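Long-range contact in amidohydrolase family protein (Acinetobacter baumannii, PDB 4I6K), which is probably a 2-pyrone-4,6-dicarboxylic acid hydrolase of the amidohydrolase family, opening the ring of a lactone by adding water: residues Met25-Thr37 with Lys242-His254. Numbering follows the deposited sequence.
Sequences MNCIDTHAHVFST and KLIWGSDWPHTQH
The carboxylate of Asp29 grips the backbone and side chain of Ser247 together: OD1 takes the hydroxyl OG at 2.8 Å through its syn lone pair, while OD2 receives Ser247 N at 3.0 Å from above the carboxylate plane. From the opposite face, His31 N also donates to Asp29 OD2, closing an Asx turn. Aspartate suits the place because two oxygens can serve several donors, Tyr260 OH among them. Lacking a side chain, Gly246 can bring its CA within 3.9 Å of His31 CB. Ser247 OG, set between its own N and carbonyl carbon (chi1 75°), also accepts Trp249 N in an ST turn, which fixes the hydroxyl's direction. Threonine suits position 30 because Thr30 N and OG1 both donate to Trp245 O; beyond, His33 N donates to Trp249 O at 2.9 Å. Pro250, after a cis peptide bond, meets Phe35 CE2 with its CG. The hydrogen bonds tie strand 28-32 and His33 to the loop continuing strand 243-244, closing the (beta/alpha)8 barrel. At its C-terminal end, His31 CD2 lies 3.2 Å from Asp248 OD2. Lys210 hydrogen-bonds His31 ND1; Tyr215 hydrogen-bonds and Arg216 salt-bridges Asp248 OD1. Citrate, probably from the crystallisation liquor, hydrogen-bonds His31 NE2, so the pocket may suit a carboxylated substrate.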
loop_
_atom_site.group_PDB
_atom_site.type_symbol
_atom_site.label_atom_id
_atom_site.label_comp_id
_atom_site.label_asym_id
_atom_site.label_seq_id
_atom_site.Cartn_x
_atom_site.Cartn_y
_atom_site.Cartn_z
ATOM N N MET A 25 -12.211 13.690 6.817
ATOM C CA MET A 25 -10.860 13.243 6.383
ATOM C C MET A 25 -9.878 13.470 7.506
ATOM O O MET A 25 -8.720 13.798 7.267
ATOM C CB MET A 25 -10.400 14.006 5.143
ATOM N N ASN A 26 -10.344 13.304 8.737
ATOM C CA ASN A 26 -9.487 13.498 9.891
ATOM C C ASN A 26 -8.445 12.390 10.041
ATOM O O ASN A 26 -7.265 12.668 10.245
ATOM C CB ASN A 26 -10.308 13.673 11.182
ATOM C CG ASN A 26 -10.588 15.138 11.505
ATOM O OD1 ASN A 26 -11.209 15.853 10.717
ATOM N ND2 ASN A 26 -10.129 15.588 12.670
ATOM N N CYS A 27 -8.867 11.136 9.926
ATOM C CA CYS A 27 -7.998 10.043 10.336
ATOM C C CYS A 27 -8.172 8.812 9.461
ATOM O O CYS A 27 -9.217 8.155 9.489
ATOM C CB CYS A 27 -8.258 9.699 11.799
ATOM S SG CYS A 27 -6.932 8.791 12.594
ATOM N N ILE A 28 -7.123 8.490 8.709
ATOM C CA ILE A 28 -7.237 7.582 7.571
ATOM C C ILE A 28 -6.278 6.387 7.628
ATOM O O ILE A 28 -5.070 6.553 7.793
ATOM C CB ILE A 28 -7.039 8.371 6.262
ATOM C CG1 ILE A 28 -7.902 9.643 6.294
ATOM C CG2 ILE A 28 -7.342 7.509 5.039
ATOM C CD1 ILE A 28 -7.894 10.439 5.005
ATOM N N ASP A 29 -6.835 5.184 7.509
ATOM C CA ASP A 29 -6.048 3.950 7.417
ATOM C C ASP A 29 -5.937 3.549 5.952
ATOM O O ASP A 29 -6.934 3.163 5.327
ATOM C CB ASP A 29 -6.707 2.827 8.225
ATOM C CG ASP A 29 -5.970 1.498 8.094
ATOM O OD1 ASP A 29 -6.291 0.551 8.852
ATOM O OD2 ASP A 29 -5.075 1.402 7.230
ATOM N N THR A 30 -4.732 3.645 5.396
ATOM C CA THR A 30 -4.578 3.531 3.943
ATOM C C THR A 30 -4.191 2.147 3.425
ATOM O O THR A 30 -3.811 2.008 2.264
ATOM C CB THR A 30 -3.577 4.570 3.390
ATOM O OG1 THR A 30 -2.241 4.224 3.779
ATOM C CG2 THR A 30 -3.913 5.962 3.914
ATOM N N HIS A 31 -4.293 1.125 4.266
ATOM C CA HIS A 31 -3.897 -0.200 3.831
ATOM C C HIS A 31 -4.520 -1.321 4.652
ATOM O O HIS A 31 -4.000 -1.710 5.701
ATOM C CB HIS A 31 -2.375 -0.322 3.850
ATOM C CG HIS A 31 -1.841 -1.325 2.876
ATOM N ND1 HIS A 31 -1.380 -0.969 1.625
ATOM C CD2 HIS A 31 -1.702 -2.670 2.962
ATOM C CE1 HIS A 31 -0.972 -2.054 0.986
ATOM N NE2 HIS A 31 -1.159 -3.098 1.773
ATOM N N ALA A 32 -5.640 -1.842 4.165
ATOM C CA ALA A 32 -6.223 -3.049 4.725
ATOM C C ALA A 32 -6.788 -3.881 3.584
ATOM O O ALA A 32 -6.871 -3.407 2.435
ATOM C CB ALA A 32 -7.308 -2.702 5.737
ATOM N N HIS A 33 -7.172 -5.117 3.893
ATOM C CA HIS A 33 -7.740 -6.003 2.884
ATOM C C HIS A 33 -8.998 -6.647 3.438
ATOM O O HIS A 33 -9.041 -6.998 4.605
ATOM C CB HIS A 33 -6.752 -7.104 2.505
ATOM C CG HIS A 33 -5.384 -6.613 2.142
ATOM N ND1 HIS A 33 -5.064 -6.159 0.881
ATOM C CD2 HIS A 33 -4.234 -6.557 2.861
ATOM C CE1 HIS A 33 -3.783 -5.831 0.840
ATOM N NE2 HIS A 33 -3.258 -6.056 2.030
ATOM N N VAL A 34 -10.037 -6.770 2.621
ATOM C CA VAL A 34 -11.163 -7.617 2.992
ATOM C C VAL A 34 -11.154 -8.807 2.072
ATOM O O VAL A 34 -10.680 -8.719 0.939
ATOM C CB VAL A 34 -12.533 -6.927 2.848
ATOM C CG1 VAL A 34 -12.695 -5.836 3.889
ATOM C CG2 VAL A 34 -12.709 -6.382 1.442
ATOM N N PHE A 35 -11.665 -9.927 2.568
ATOM C CA PHE A 35 -11.825 -11.140 1.766
ATOM C C PHE A 35 -12.580 -12.189 2.588
ATOM O O PHE A 35 -12.735 -12.053 3.814
ATOM C CB PHE A 35 -10.467 -11.692 1.307
ATOM C CG PHE A 35 -9.536 -11.987 2.438
ATOM C CD1 PHE A 35 -9.697 -13.137 3.200
ATOM C CD2 PHE A 35 -8.520 -11.098 2.774
ATOM C CE1 PHE A 35 -8.852 -13.414 4.267
ATOM C CE2 PHE A 35 -7.660 -11.368 3.845
ATOM C CZ PHE A 35 -7.828 -12.525 4.590
ATOM N N SER A 36 -13.047 -13.224 1.894
ATOM C CA SER A 36 -13.850 -14.285 2.486
ATOM C C SER A 36 -13.415 -15.610 1.905
ATOM O O SER A 36 -12.776 -15.645 0.862
ATOM C CB SER A 36 -15.318 -14.081 2.148
ATOM O OG SER A 36 -15.880 -15.312 1.729
ATOM N N THR A 37 -13.783 -16.711 2.552
ATOM C CA THR A 37 -13.365 -18.013 2.059
ATOM C C THR A 37 -14.212 -18.415 0.867
ATOM O O THR A 37 -13.891 -19.363 0.158
ATOM C CB THR A 37 -13.402 -19.090 3.144
ATOM O OG1 THR A 37 -13.180 -18.488 4.425
ATOM C CG2 THR A 37 -12.312 -20.114 2.885
ATOM N N LYS A 242 5.003 13.187 2.515
ATOM C CA LYS A 242 4.789 12.130 1.554
ATOM C C LYS A 242 4.511 10.806 2.268
ATOM O O LYS A 242 4.399 9.753 1.641
ATOM C CB LYS A 242 6.016 12.010 0.650
ATOM C CG LYS A 242 6.464 13.338 0.020
ATOM C CD LYS A 242 5.318 14.095 -0.660
ATOM C CE LYS A 242 4.631 13.248 -1.757
ATOM N NZ LYS A 242 5.471 12.999 -2.984
ATOM N N LEU A 243 4.395 10.864 3.587
ATOM C CA LEU A 243 4.266 9.646 4.370
ATOM C C LEU A 243 2.824 9.386 4.760
ATOM O O LEU A 243 2.109 10.302 5.160
ATOM C CB LEU A 243 5.131 9.726 5.622
ATOM C CG LEU A 243 6.638 9.875 5.378
ATOM C CD1 LEU A 243 7.409 9.850 6.709
ATOM C CD2 LEU A 243 7.134 8.791 4.415
ATOM N N ILE A 244 2.399 8.135 4.631
ATOM C CA ILE A 244 1.071 7.736 5.093
ATOM C C ILE A 244 1.116 6.411 5.865
ATOM O O ILE A 244 2.073 5.634 5.742
ATOM C CB ILE A 244 -0.005 7.711 3.953
ATOM C CG1 ILE A 244 0.323 6.679 2.872
ATOM C CG2 ILE A 244 -0.204 9.111 3.345
ATOM C CD1 ILE A 244 1.159 7.223 1.741
ATOM N N TRP A 245 0.092 6.172 6.682
ATOM C CA TRP A 245 0.042 4.961 7.506
ATOM C C TRP A 245 -1.070 3.989 7.135
ATOM O O TRP A 245 -2.140 4.389 6.672
ATOM C CB TRP A 245 -0.109 5.308 8.984
ATOM C CG TRP A 245 -0.147 4.089 9.852
ATOM C CD1 TRP A 245 0.919 3.364 10.298
ATOM C CD2 TRP A 245 -1.315 3.442 10.362
ATOM N NE1 TRP A 245 0.488 2.311 11.065
ATOM C CE2 TRP A 245 -0.882 2.342 11.123
ATOM C CE3 TRP A 245 -2.688 3.696 10.261
ATOM C CZ2 TRP A 245 -1.773 1.493 11.777
ATOM C CZ3 TRP A 245 -3.574 2.846 10.912
ATOM C CH2 TRP A 245 -3.112 1.762 11.655
ATOM N N GLY A 246 -0.810 2.709 7.376
ATOM C CA GLY A 246 -1.817 1.684 7.190
ATOM C C GLY A 246 -1.695 0.610 8.243
ATOM O O GLY A 246 -0.592 0.241 8.659
ATOM N N SER A 247 -2.836 0.104 8.678
ATOM C CA SER A 247 -2.861 -0.999 9.624
ATOM C C SER A 247 -2.298 -2.276 8.992
ATOM O O SER A 247 -1.732 -3.122 9.684
ATOM C CB SER A 247 -4.302 -1.261 10.099
ATOM O OG SER A 247 -5.080 -1.912 9.087
ATOM N N ASP A 248 -2.467 -2.409 7.680
ATOM C CA ASP A 248 -2.266 -3.687 7.008
ATOM C C ASP A 248 -3.053 -4.805 7.688
ATOM O O ASP A 248 -2.633 -5.962 7.689
ATOM C CB ASP A 248 -0.779 -4.044 6.966
ATOM C CG ASP A 248 -0.489 -5.232 6.070
ATOM O OD1 ASP A 248 -0.129 -6.304 6.601
ATOM O OD2 ASP A 248 -0.621 -5.094 4.836
ATOM N N TRP A 249 -4.197 -4.450 8.264
ATOM C CA TRP A 249 -5.196 -5.437 8.670
ATOM C C TRP A 249 -5.680 -6.269 7.455
ATOM O O TRP A 249 -5.841 -5.738 6.352
ATOM C CB TRP A 249 -6.367 -4.725 9.354
ATOM C CG TRP A 249 -7.402 -5.654 9.879
ATOM C CD1 TRP A 249 -7.421 -6.257 11.104
ATOM C CD2 TRP A 249 -8.582 -6.104 9.187
ATOM N NE1 TRP A 249 -8.545 -7.039 11.225
ATOM C CE2 TRP A 249 -9.271 -6.967 10.061
ATOM C CE3 TRP A 249 -9.116 -5.858 7.918
ATOM C CZ2 TRP A 249 -10.469 -7.591 9.702
ATOM C CZ3 TRP A 249 -10.307 -6.475 7.565
ATOM C CH2 TRP A 249 -10.967 -7.336 8.449
ATOM N N PRO A 250 -5.931 -7.578 7.647
ATOM C CA PRO A 250 -5.897 -8.326 8.893
ATOM C C PRO A 250 -4.565 -9.022 9.124
ATOM O O PRO A 250 -4.547 -10.118 9.681
ATOM C CB PRO A 250 -6.961 -9.388 8.656
ATOM C CG PRO A 250 -6.764 -9.735 7.187
ATOM C CD PRO A 250 -6.299 -8.448 6.513
ATOM N N HIS A 251 -3.471 -8.412 8.670
ATOM C CA HIS A 251 -2.113 -8.847 9.047
ATOM C C HIS A 251 -1.852 -10.283 8.684
ATOM O O HIS A 251 -1.498 -11.087 9.553
ATOM C CB HIS A 251 -1.878 -8.644 10.552
ATOM C CG HIS A 251 -2.491 -7.384 11.079
ATOM N ND1 HIS A 251 -3.557 -7.379 11.956
ATOM C CD2 HIS A 251 -2.227 -6.084 10.803
ATOM C CE1 HIS A 251 -3.906 -6.131 12.217
ATOM N NE2 HIS A 251 -3.117 -5.327 11.527
ATOM N N THR A 252 -2.026 -10.600 7.400
ATOM C CA THR A 252 -1.934 -11.984 6.905
ATOM C C THR A 252 -0.596 -12.652 7.202
ATOM O O THR A 252 0.463 -12.028 7.056
ATOM C CB THR A 252 -2.172 -12.073 5.373
ATOM O OG1 THR A 252 -1.440 -11.031 4.695
ATOM C CG2 THR A 252 -3.672 -11.977 5.049
ATOM N N GLN A 253 -0.651 -13.928 7.582
ATOM C CA GLN A 253 0.550 -14.698 7.859
ATOM C C GLN A 253 1.259 -14.143 9.084
ATOM O O GLN A 253 2.417 -14.452 9.326
ATOM C CB GLN A 253 1.500 -14.695 6.651
ATOM C CG GLN A 253 0.878 -15.251 5.389
ATOM C CD GLN A 253 1.900 -15.737 4.385
ATOM O OE1 GLN A 253 1.952 -16.923 4.059
ATOM N NE2 GLN A 253 2.720 -14.824 3.888
ATOM N N HIS A 254 0.551 -13.328 9.859
ATOM C CA HIS A 254 1.097 -12.728 11.070
ATOM C C HIS A 254 -0.016 -12.584 12.093
ATOM O O HIS A 254 0.095 -11.801 13.056
ATOM C CB HIS A 254 1.673 -11.339 10.784
ATOM C CG HIS A 254 2.971 -11.360 10.042
ATOM N ND1 HIS A 254 3.044 -11.486 8.671
ATOM C CD2 HIS A 254 4.247 -11.243 10.478
ATOM C CE1 HIS A 254 4.312 -11.460 8.296
ATOM N NE2 HIS A 254 5.063 -11.314 9.374
HETATM O O HOH W 1 -2.381 7.753 6.605
#